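Local coordinates for protein methyltransferase (Pectobacterium atrosepticum SCRI1043, PDB 2P7I) that probably transfers methyl groups from S-adenosylmethionine to an unidentified acceptor, as expected of a Rossmann-like class I methyltransferase, at residues N65-I77 against I88-R102. Numbering follows the deposited sequence.
Sequences NDITCVEASEEAI and ITYIHSRFEDAQLPR
Cys-69 N donates to Thr-89 O at 2.7 Å, and Cys-69 O accepts from Ile-91 N; with the bonds Thr-89 N to Ile-67 O and Glu-71 N to Ile-91 O, this alternation identifies strands 67-71 and 88-92 as a parallel pair. Thr-68, Val-70, Thr-89 and Ile-91 project from one face, Cys-69, Tyr-90 and His-92 from the other. Val-70 can be followed outward: CB lies 4.1 Å from Ile-91 O, and its two methyls then part. CG1, trans to the backbone N (chi1 -179°), lies against Ser-93 O and Phe-95 CD1 (3.8 Å to the latter), whereas CG2 reaches Ile-91 CB and Leu-100 CD2. Toward the start of the strand on the same face, Thr-68 CG2 and Ile-91 CD1 are tightly packed at 3.5 Å. On the reverse face, Ile-77 sends CG1 to Tyr-90 CD1 and CD1 to Ile-91 O. At the C-terminal end of strand 88-92, one face of the His-92 ring, toward its rim, lies against Glu-74 CA, and NE2 makes a weak bond to Ala-72 O (2.8 Å, 125° at the hydrogen). At the other end, Arg-102 grips Asp-66 end-on: NH1 meets OD2 at 2.9 Å and NH2 meets OD1 at 3.2 Å, both on syn sides, with the guanidinium and carboxylate planes 11° apart. A water donates to Asp-66 OD1 and Ile-67 O while accepting from Thr-89 OG1. Helix 74-83 completes the beta-alpha-beta crossover at the edge of the Rossmann-like sheet; strand 46-49 continues it beyond 67-71, helix 55-60 packs on Ile-67, Cys-69 and Ile-88, and helix 119-130 on Phe-95 and Leu-100.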
ATOM      1  N   ASN B  65      26.912 -26.348   7.531  1.00 35.35           N
ATOM      2  CA  ASN B  65      27.405 -27.411   8.413  1.00 39.04           C
ATOM      3  C   ASN B  65      27.915 -26.924   9.782  1.00 39.99           C
ATOM      4  O   ASN B  65      28.112 -27.727  10.690  1.00 44.92           O
ATOM      5  CB  ASN B  65      28.514 -28.223   7.715  1.00 41.66           C
ATOM      6  CG  ASN B  65      29.680 -27.356   7.214  1.00 49.92           C
ATOM      7  OD1 ASN B  65      29.843 -26.196   7.607  1.00 62.37           O
ATOM      8  ND2 ASN B  65      30.492 -27.931   6.334  1.00 60.22           N
ATOM      9  N   ASP B  66      28.185 -25.633   9.916  1.00 35.44           N
ATOM     10  CA  ASP B  66      28.760 -25.119  11.146  1.00 32.99           C
ATOM     11  C   ASP B  66      27.805 -24.111  11.722  1.00 30.59           C
ATOM     12  O   ASP B  66      27.814 -22.953  11.322  1.00 30.19           O
ATOM     13  CB  ASP B  66      30.116 -24.490  10.871  1.00 32.96           C
ATOM     14  CG  ASP B  66      30.791 -23.973  12.119  1.00 36.73           C
ATOM     15  OD1 ASP B  66      30.207 -24.086  13.232  1.00 40.73           O
ATOM     16  OD2 ASP B  66      31.931 -23.456  11.984  1.00 39.09           O
ATOM     17  N   ILE B  67      26.979 -24.591  12.651  1.00 30.99           N
ATOM     18  CA  ILE B  67      25.914 -23.813  13.264  1.00 29.67           C
ATOM     19  C   ILE B  67      26.125 -23.814  14.754  1.00 29.48           C
ATOM     20  O   ILE B  67      26.416 -24.839  15.339  1.00 29.10           O
ATOM     21  CB  ILE B  67      24.514 -24.398  12.988  1.00 28.74           C
ATOM     22  CG1 ILE B  67      24.207 -24.371  11.483  1.00 32.04           C
ATOM     23  CG2 ILE B  67      23.461 -23.591  13.727  1.00 27.12           C
ATOM     24  CD1 ILE B  67      22.898 -25.069  11.084  1.00 33.17           C
ATOM     25  N   THR B  68      25.989 -22.639  15.351  1.00 28.40           N
ATOM     26  CA  THR B  68      26.082 -22.477  16.788  1.00 28.95           C
ATOM     27  C   THR B  68      24.707 -22.010  17.239  1.00 29.49           C
ATOM     28  O   THR B  68      24.110 -21.109  16.625  1.00 27.18           O
ATOM     29  CB  THR B  68      27.177 -21.477  17.162  1.00 29.17           C
ATOM     30  OG1 THR B  68      28.436 -21.962  16.685  1.00 28.17           O
ATOM     31  CG2 THR B  68      27.254 -21.239  18.670  1.00 26.35           C
ATOM     32  N   CYS B  69      24.196 -22.652  18.288  1.00 26.44           N
ATOM     33  CA  CYS B  69      22.831 -22.444  18.756  1.00 28.66           C
ATOM     34  C   CYS B  69      22.849 -22.018  20.198  1.00 28.73           C
ATOM     35  O   CYS B  69      23.346 -22.766  21.042  1.00 27.49           O
ATOM     36  CB  CYS B  69      22.019 -23.737  18.676  1.00 28.92           C
ATOM     37  SG  CYS B  69      21.633 -24.366  17.038  1.00 33.00           S
ATOM     38  N   VAL B  70      22.271 -20.851  20.475  1.00 27.84           N
ATOM     39  CA  VAL B  70      22.148 -20.329  21.828  1.00 27.27           C
ATOM     40  C   VAL B  70      20.690 -20.403  22.235  1.00 28.48           C
ATOM     41  O   VAL B  70      19.806 -19.894  21.532  1.00 29.31           O
ATOM     42  CB  VAL B  70      22.649 -18.871  21.952  1.00 26.29           C
ATOM     43  CG1 VAL B  70      22.532 -18.381  23.387  1.00 27.32           C
ATOM     44  CG2 VAL B  70      24.081 -18.753  21.495  1.00 27.67           C
ATOM     45  N   GLU B  71      20.452 -21.040  23.377  1.00 30.29           N
ATOM     46  CA  GLU B  71      19.109 -21.255  23.900  1.00 29.59           C
ATOM     47  C   GLU B  71      19.191 -21.277  25.405  1.00 30.26           C
ATOM     48  O   GLU B  71      20.097 -21.896  25.966  1.00 32.07           O
ATOM     49  CB  GLU B  71      18.548 -22.579  23.383  1.00 28.93           C
ATOM     50  CG  GLU B  71      17.213 -23.006  23.977  1.00 34.47           C
ATOM     51  CD  GLU B  71      16.154 -21.920  23.966  1.00 37.35           C
ATOM     52  OE1 GLU B  71      16.009 -21.199  22.950  1.00 37.91           O
ATOM     53  OE2 GLU B  71      15.446 -21.796  24.984  1.00 39.48           O
ATOM     54  N   ALA B  72      18.258 -20.583  26.053  1.00 32.21           N
ATOM     55  CA  ALA B  72      18.251 -20.445  27.524  1.00 34.38           C
ATOM     56  C   ALA B  72      17.656 -21.673  28.249  1.00 35.67           C
ATOM     57  O   ALA B  72      18.010 -21.947  29.406  1.00 36.51           O
ATOM     58  CB  ALA B  72      17.496 -19.186  27.918  1.00 32.56           C
ATOM     59  N   SER B  73      16.750 -22.387  27.580  1.00 35.95           N
ATOM     60  CA  SER B  73      16.048 -23.524  28.185  1.00 38.36           C
ATOM     61  C   SER B  73      16.807 -24.832  28.036  1.00 39.94           C
ATOM     62  O   SER B  73      17.014 -25.317  26.917  1.00 40.65           O
ATOM     63  CB  SER B  73      14.670 -23.722  27.546  1.00 38.87           C
ATOM     64  OG  SER B  73      14.164 -25.015  27.873  1.00 39.89           O
ATOM     65  N   GLU B  74      17.175 -25.430  29.171  1.00 41.29           N
ATOM     66  CA  GLU B  74      17.863 -26.716  29.169  1.00 41.83           C
ATOM     67  C   GLU B  74      17.012 -27.796  28.496  1.00 40.10           C
ATOM     68  O   GLU B  74      17.521 -28.610  27.721  1.00 39.50           O
ATOM     69  CB  GLU B  74      18.200 -27.125  30.594  1.00 43.47           C
ATOM     70  CG  GLU B  74      19.319 -28.118  30.689  1.00 51.92           C
ATOM     71  CD  GLU B  74      19.509 -28.611  32.119  1.00 63.80           C
ATOM     72  OE1 GLU B  74      19.199 -27.837  33.055  1.00 69.34           O
ATOM     73  OE2 GLU B  74      19.958 -29.767  32.300  1.00 70.77           O
ATOM     74  N   GLU B  75      15.714 -27.784  28.783  1.00 40.48           N
ATOM     75  CA  GLU B  75      14.803 -28.799  28.252  1.00 40.51           C
ATOM     76  C   GLU B  75      14.780 -28.744  26.723  1.00 39.99           C
ATOM     77  O   GLU B  75      15.037 -29.747  26.063  1.00 39.31           O
ATOM     78  CB  GLU B  75      13.395 -28.628  28.839  1.00 41.66           C
ATOM     79  N   ALA B  76      14.523 -27.549  26.185  1.00 38.55           N
ATOM     80  CA  ALA B  76      14.482 -27.300  24.734  1.00 37.26           C
ATOM     81  C   ALA B  76      15.805 -27.678  24.062  1.00 37.50           C
ATOM     82  O   ALA B  76      15.844 -28.367  23.029  1.00 35.71           O
ATOM     83  CB  ALA B  76      14.158 -25.827  24.471  1.00 36.56           C
ATOM     84  N   ILE B  77      16.894 -27.231  24.672  1.00 38.67           N
ATOM     85  CA  ILE B  77      18.215 -27.413  24.095  1.00 40.08           C
ATOM     86  C   ILE B  77      18.590 -28.899  24.066  1.00 40.59           C
ATOM     87  O   ILE B  77      19.296 -29.349  23.166  1.00 41.75           O
ATOM     88  CB  ILE B  77      19.268 -26.528  24.844  1.00 40.83           C
ATOM     89  CG1 ILE B  77      20.427 -26.153  23.916  1.00 42.93           C
ATOM     90  CG2 ILE B  77      19.745 -27.199  26.100  1.00 40.59           C
ATOM     91  CD1 ILE B  77      21.405 -25.172  24.538  1.00 42.08           C
ATOM     92  N   ILE B  88      26.371 -29.026  15.143  1.00 43.28           N
ATOM     93  CA  ILE B  88      25.769 -27.962  15.945  1.00 39.51           C
ATOM     94  C   ILE B  88      26.620 -27.790  17.188  1.00 37.98           C
ATOM     95  O   ILE B  88      26.935 -28.764  17.888  1.00 37.20           O
ATOM     96  CB  ILE B  88      24.351 -28.319  16.420  1.00 39.89           C
ATOM     97  CG1 ILE B  88      23.434 -28.695  15.248  1.00 37.66           C
ATOM     98  CG2 ILE B  88      23.771 -27.179  17.244  1.00 34.24           C
ATOM     99  CD1 ILE B  88      23.200 -27.596  14.283  1.00 41.80           C
ATOM    100  N   THR B  89      27.008 -26.563  17.471  1.00 35.24           N
ATOM    101  CA  THR B  89      27.536 -26.231  18.767  1.00 33.81           C
ATOM    102  C   THR B  89      26.397 -25.667  19.592  1.00 32.39           C
ATOM    103  O   THR B  89      25.791 -24.672  19.207  1.00 30.66           O
ATOM    104  CB  THR B  89      28.643 -25.194  18.653  1.00 35.30           C
ATOM    105  OG1 THR B  89      29.698 -25.722  17.826  1.00 37.68           O
ATOM    106  CG2 THR B  89      29.177 -24.849  20.013  1.00 32.91           C
ATOM    107  N   TYR B  90      26.101 -26.297  20.722  1.00 31.48           N
ATOM    108  CA  TYR B  90      25.020 -25.848  21.590  1.00 32.06           C
ATOM    109  C   TYR B  90      25.581 -24.998  22.720  1.00 31.63           C
ATOM    110  O   TYR B  90      26.588 -25.351  23.298  1.00 30.90           O
ATOM    111  CB  TYR B  90      24.276 -27.043  22.169  1.00 31.72           C
ATOM    112  CG  TYR B  90      23.603 -27.880  21.117  1.00 33.42           C
ATOM    113  CD1 TYR B  90      22.328 -27.577  20.684  1.00 35.89           C
ATOM    114  CD2 TYR B  90      24.249 -28.970  20.548  1.00 33.92           C
ATOM    115  CE1 TYR B  90      21.705 -28.341  19.720  1.00 38.25           C
ATOM    116  CE2 TYR B  90      23.630 -29.744  19.577  1.00 34.87           C
ATOM    117  CZ  TYR B  90      22.360 -29.418  19.171  1.00 35.56           C
ATOM    118  OH  TYR B  90      21.732 -30.162  18.199  1.00 43.22           O
ATOM    119  N   ILE B  91      24.941 -23.863  23.005  1.00 31.15           N
ATOM    120  CA  ILE B  91      25.344 -22.985  24.099  1.00 31.39           C
ATOM    121  C   ILE B  91      24.103 -22.713  24.934  1.00 30.85           C
ATOM    122  O   ILE B  91      23.146 -22.092  24.485  1.00 29.41           O
ATOM    123  CB  ILE B  91      25.975 -21.688  23.570  1.00 32.84           C
ATOM    124  CG1 ILE B  91      27.349 -22.010  22.975  1.00 36.28           C
ATOM    125  CG2 ILE B  91      26.132 -20.683  24.670  1.00 32.76           C
ATOM    126  CD1 ILE B  91      27.828 -20.998  22.086  1.00 39.79           C
ATOM    127  N   HIS B  92      24.093 -23.245  26.143  1.00 28.55           N
ATOM    128  CA  HIS B  92      22.952 -23.101  27.013  1.00 29.67           C
ATOM    129  C   HIS B  92      23.213 -21.848  27.824  1.00 32.05           C
ATOM    130  O   HIS B  92      24.019 -21.864  28.749  1.00 33.71           O
ATOM    131  CB  HIS B  92      22.818 -24.338  27.913  1.00 31.21           C
ATOM    132  CG  HIS B  92      21.737 -24.221  28.938  1.00 33.68           C
ATOM    133  ND1 HIS B  92      21.824 -24.814  30.181  1.00 37.76           N
ATOM    134  CD2 HIS B  92      20.553 -23.568  28.915  1.00 35.53           C
ATOM    135  CE1 HIS B  92      20.734 -24.535  30.873  1.00 41.56           C
ATOM    136  NE2 HIS B  92      19.951 -23.772  30.131  1.00 39.87           N
ATOM    137  N   SER B  93      22.579 -20.741  27.451  1.00 30.99           N
ATOM    138  CA  SER B  93      22.810 -19.478  28.128  1.00 30.74           C
ATOM    139  C   SER B  93      21.699 -18.525  27.810  1.00 32.37           C
ATOM    140  O   SER B  93      21.037 -18.673  26.788  1.00 31.61           O
ATOM    141  CB  SER B  93      24.124 -18.860  27.646  1.00 29.00           C
ATOM    142  OG  SER B  93      24.392 -17.635  28.322  1.00 35.57           O
ATOM    143  N   ARG B  94      21.513 -17.532  28.676  1.00 31.31           N
ATOM    144  CA  ARG B  94      20.747 -16.351  28.322  1.00 33.21           C
ATOM    145  C   ARG B  94      21.660 -15.456  27.501  1.00 32.09           C
ATOM    146  O   ARG B  94      22.882 -15.477  27.662  1.00 30.61           O
ATOM    147  CB  ARG B  94      20.279 -15.603  29.559  1.00 33.37           C
ATOM    148  CG  ARG B  94      19.441 -16.455  30.496  1.00 38.08           C
ATOM    149  CD  ARG B  94      18.956 -15.621  31.648  1.00 42.21           C
ATOM    150  NE  ARG B  94      18.265 -14.439  31.143  1.00 44.28           N
ATOM    151  CZ  ARG B  94      16.942 -14.312  30.980  1.00 47.45           C
ATOM    152  NH1 ARG B  94      16.101 -15.295  31.316  1.00 53.92           N
ATOM    153  NH2 ARG B  94      16.447 -13.170  30.502  1.00 47.73           N
ATOM    154  N   PHE B  95      21.076 -14.654  26.625  1.00 32.86           N
ATOM    155  CA  PHE B  95      21.874 -13.904  25.685  1.00 33.22           C
ATOM    156  C   PHE B  95      22.837 -12.940  26.376  1.00 35.22           C
ATOM    157  O   PHE B  95      23.971 -12.755  25.937  1.00 35.78           O
ATOM    158  CB  PHE B  95      20.975 -13.142  24.708  1.00 34.53           C
ATOM    159  CG  PHE B  95      20.045 -14.027  23.887  1.00 30.19           C
ATOM    160  CD1 PHE B  95      20.508 -15.143  23.223  1.00 37.94           C
ATOM    161  CD2 PHE B  95      18.713 -13.707  23.750  1.00 30.70           C
ATOM    162  CE1 PHE B  95      19.640 -15.938  22.451  1.00 38.41           C
ATOM    163  CE2 PHE B  95      17.862 -14.478  22.981  1.00 35.05           C
ATOM    164  CZ  PHE B  95      18.322 -15.598  22.339  1.00 34.95           C
ATOM    165  N   GLU B  96      22.392 -12.332  27.466  1.00 36.35           N
ATOM    166  CA  GLU B  96      23.196 -11.313  28.130  1.00 38.10           C
ATOM    167  C   GLU B  96      24.452 -11.887  28.779  1.00 38.84           C
ATOM    168  O   GLU B  96      25.421 -11.151  28.954  1.00 40.73           O
ATOM    169  CB  GLU B  96      22.371 -10.533  29.154  1.00 39.28           C
ATOM    170  CG  GLU B  96      21.627 -11.415  30.151  1.00 42.34           C
ATOM    171  CD  GLU B  96      20.203 -11.763  29.714  1.00 48.19           C
ATOM    172  OE1 GLU B  96      19.961 -12.084  28.521  1.00 47.98           O
ATOM    173  OE2 GLU B  96      19.314 -11.716  30.584  1.00 54.92           O
ATOM    174  N   ASP B  97      24.437 -13.182  29.107  1.00 39.31           N
ATOM    175  CA  ASP B  97      25.585 -13.871  29.735  1.00 38.64           C
ATOM    176  C   ASP B  97      26.448 -14.657  28.758  1.00 38.15           C
ATOM    177  O   ASP B  97      27.486 -15.178  29.140  1.00 38.19           O
ATOM    178  CB  ASP B  97      25.118 -14.902  30.782  1.00 40.51           C
ATOM    179  CG  ASP B  97      24.104 -14.350  31.760  1.00 46.06           C
ATOM    180  OD1 ASP B  97      24.249 -13.187  32.205  1.00 51.14           O
ATOM    181  OD2 ASP B  97      23.159 -15.101  32.093  1.00 49.49           O
ATOM    182  N   ALA B  98      26.000 -14.794  27.521  1.00 36.49           N
ATOM    183  CA  ALA B  98      26.615 -15.701  26.574  1.00 36.42           C
ATOM    184  C   ALA B  98      28.009 -15.229  26.173  1.00 38.64           C
ATOM    185  O   ALA B  98      28.224 -14.072  25.790  1.00 38.99           O
ATOM    186  CB  ALA B  98      25.721 -15.863  25.338  1.00 34.39           C
ATOM    187  N   GLN B  99      28.960 -16.144  26.276  1.00 40.14           N
ATOM    188  CA  GLN B  99      30.326 -15.888  25.876  1.00 41.36           C
ATOM    189  C   GLN B  99      30.589 -16.796  24.695  1.00 38.42           C
ATOM    190  O   GLN B  99      30.702 -18.001  24.857  1.00 39.28           O
ATOM    191  CB  GLN B  99      31.271 -16.226  27.025  1.00 43.13           C
ATOM    192  CG  GLN B  99      31.027 -15.397  28.274  1.00 52.30           C
ATOM    193  CD  GLN B  99      31.731 -14.048  28.222  1.00 65.69           C
ATOM    194  OE1 GLN B  99      32.916 -13.951  28.561  1.00 79.06           O
ATOM    195  NE2 GLN B  99      31.006 -12.998  27.807  1.00 74.08           N
ATOM    196  N   LEU B 100      30.671 -16.229  23.502  1.00 35.23           N
ATOM    197  CA  LEU B 100      30.818 -17.050  22.313  1.00 32.42           C
ATOM    198  C   LEU B 100      32.278 -17.102  21.906  1.00 33.11           C
ATOM    199  O   LEU B 100      32.999 -16.122  22.052  1.00 35.11           O
ATOM    200  CB  LEU B 100      29.946 -16.517  21.169  1.00 32.48           C
ATOM    201  CG  LEU B 100      28.470 -16.422  21.561  1.00 32.26           C
ATOM    202  CD1 LEU B 100      27.599 -16.031  20.353  1.00 26.25           C
ATOM    203  CD2 LEU B 100      28.017 -17.718  22.199  1.00 34.72           C
ATOM    204  N   PRO B 101      32.710 -18.236  21.363  1.00 32.46           N
ATOM    205  CA  PRO B 101      34.120 -18.439  21.060  1.00 34.94           C
ATOM    206  C   PRO B 101      34.629 -17.711  19.840  1.00 33.65           C
ATOM    207  O   PRO B 101      35.826 -17.663  19.621  1.00 33.49           O
ATOM    208  CB  PRO B 101      34.198 -19.947  20.816  1.00 35.96           C
ATOM    209  CG  PRO B 101      32.858 -20.324  20.320  1.00 36.54           C
ATOM    210  CD  PRO B 101      31.894 -19.422  21.046  1.00 33.90           C
ATOM    211  N   ARG B 102      33.730 -17.119  19.073  1.00 32.59           N
ATOM    212  CA  ARG B 102      34.004 -16.778  17.695  1.00 33.22           C
ATOM    213  C   ARG B 102      33.063 -15.645  17.277  1.00 30.31           C
ATOM    214  O   ARG B 102      32.161 -15.298  18.024  1.00 30.29           O
ATOM    215  CB  ARG B 102      33.704 -18.034  16.883  1.00 35.05           C
ATOM    216  CG  ARG B 102      34.434 -18.173  15.573  1.00 48.21           C
ATOM    217  CD  ARG B 102      34.676 -19.663  15.244  1.00 56.76           C
ATOM    218  NE  ARG B 102      33.497 -20.509  15.520  1.00 64.47           N
ATOM    219  CZ  ARG B 102      32.804 -21.204  14.608  1.00 64.18           C
ATOM    220  NH1 ARG B 102      33.152 -21.208  13.325  1.00 63.13           N
ATOM    221  NH2 ARG B 102      31.752 -21.923  14.987  1.00 62.54           N
TER
HETATM  222  O   HOH W   1      29.311 -25.686  15.198  1.00 48.51           O
HETATM  223  O   HOH W   2      30.722 -21.171  17.896  1.00 44.76           O
HETATM  224  O   HOH W   3      17.192 -24.061  31.824  1.00 67.50           O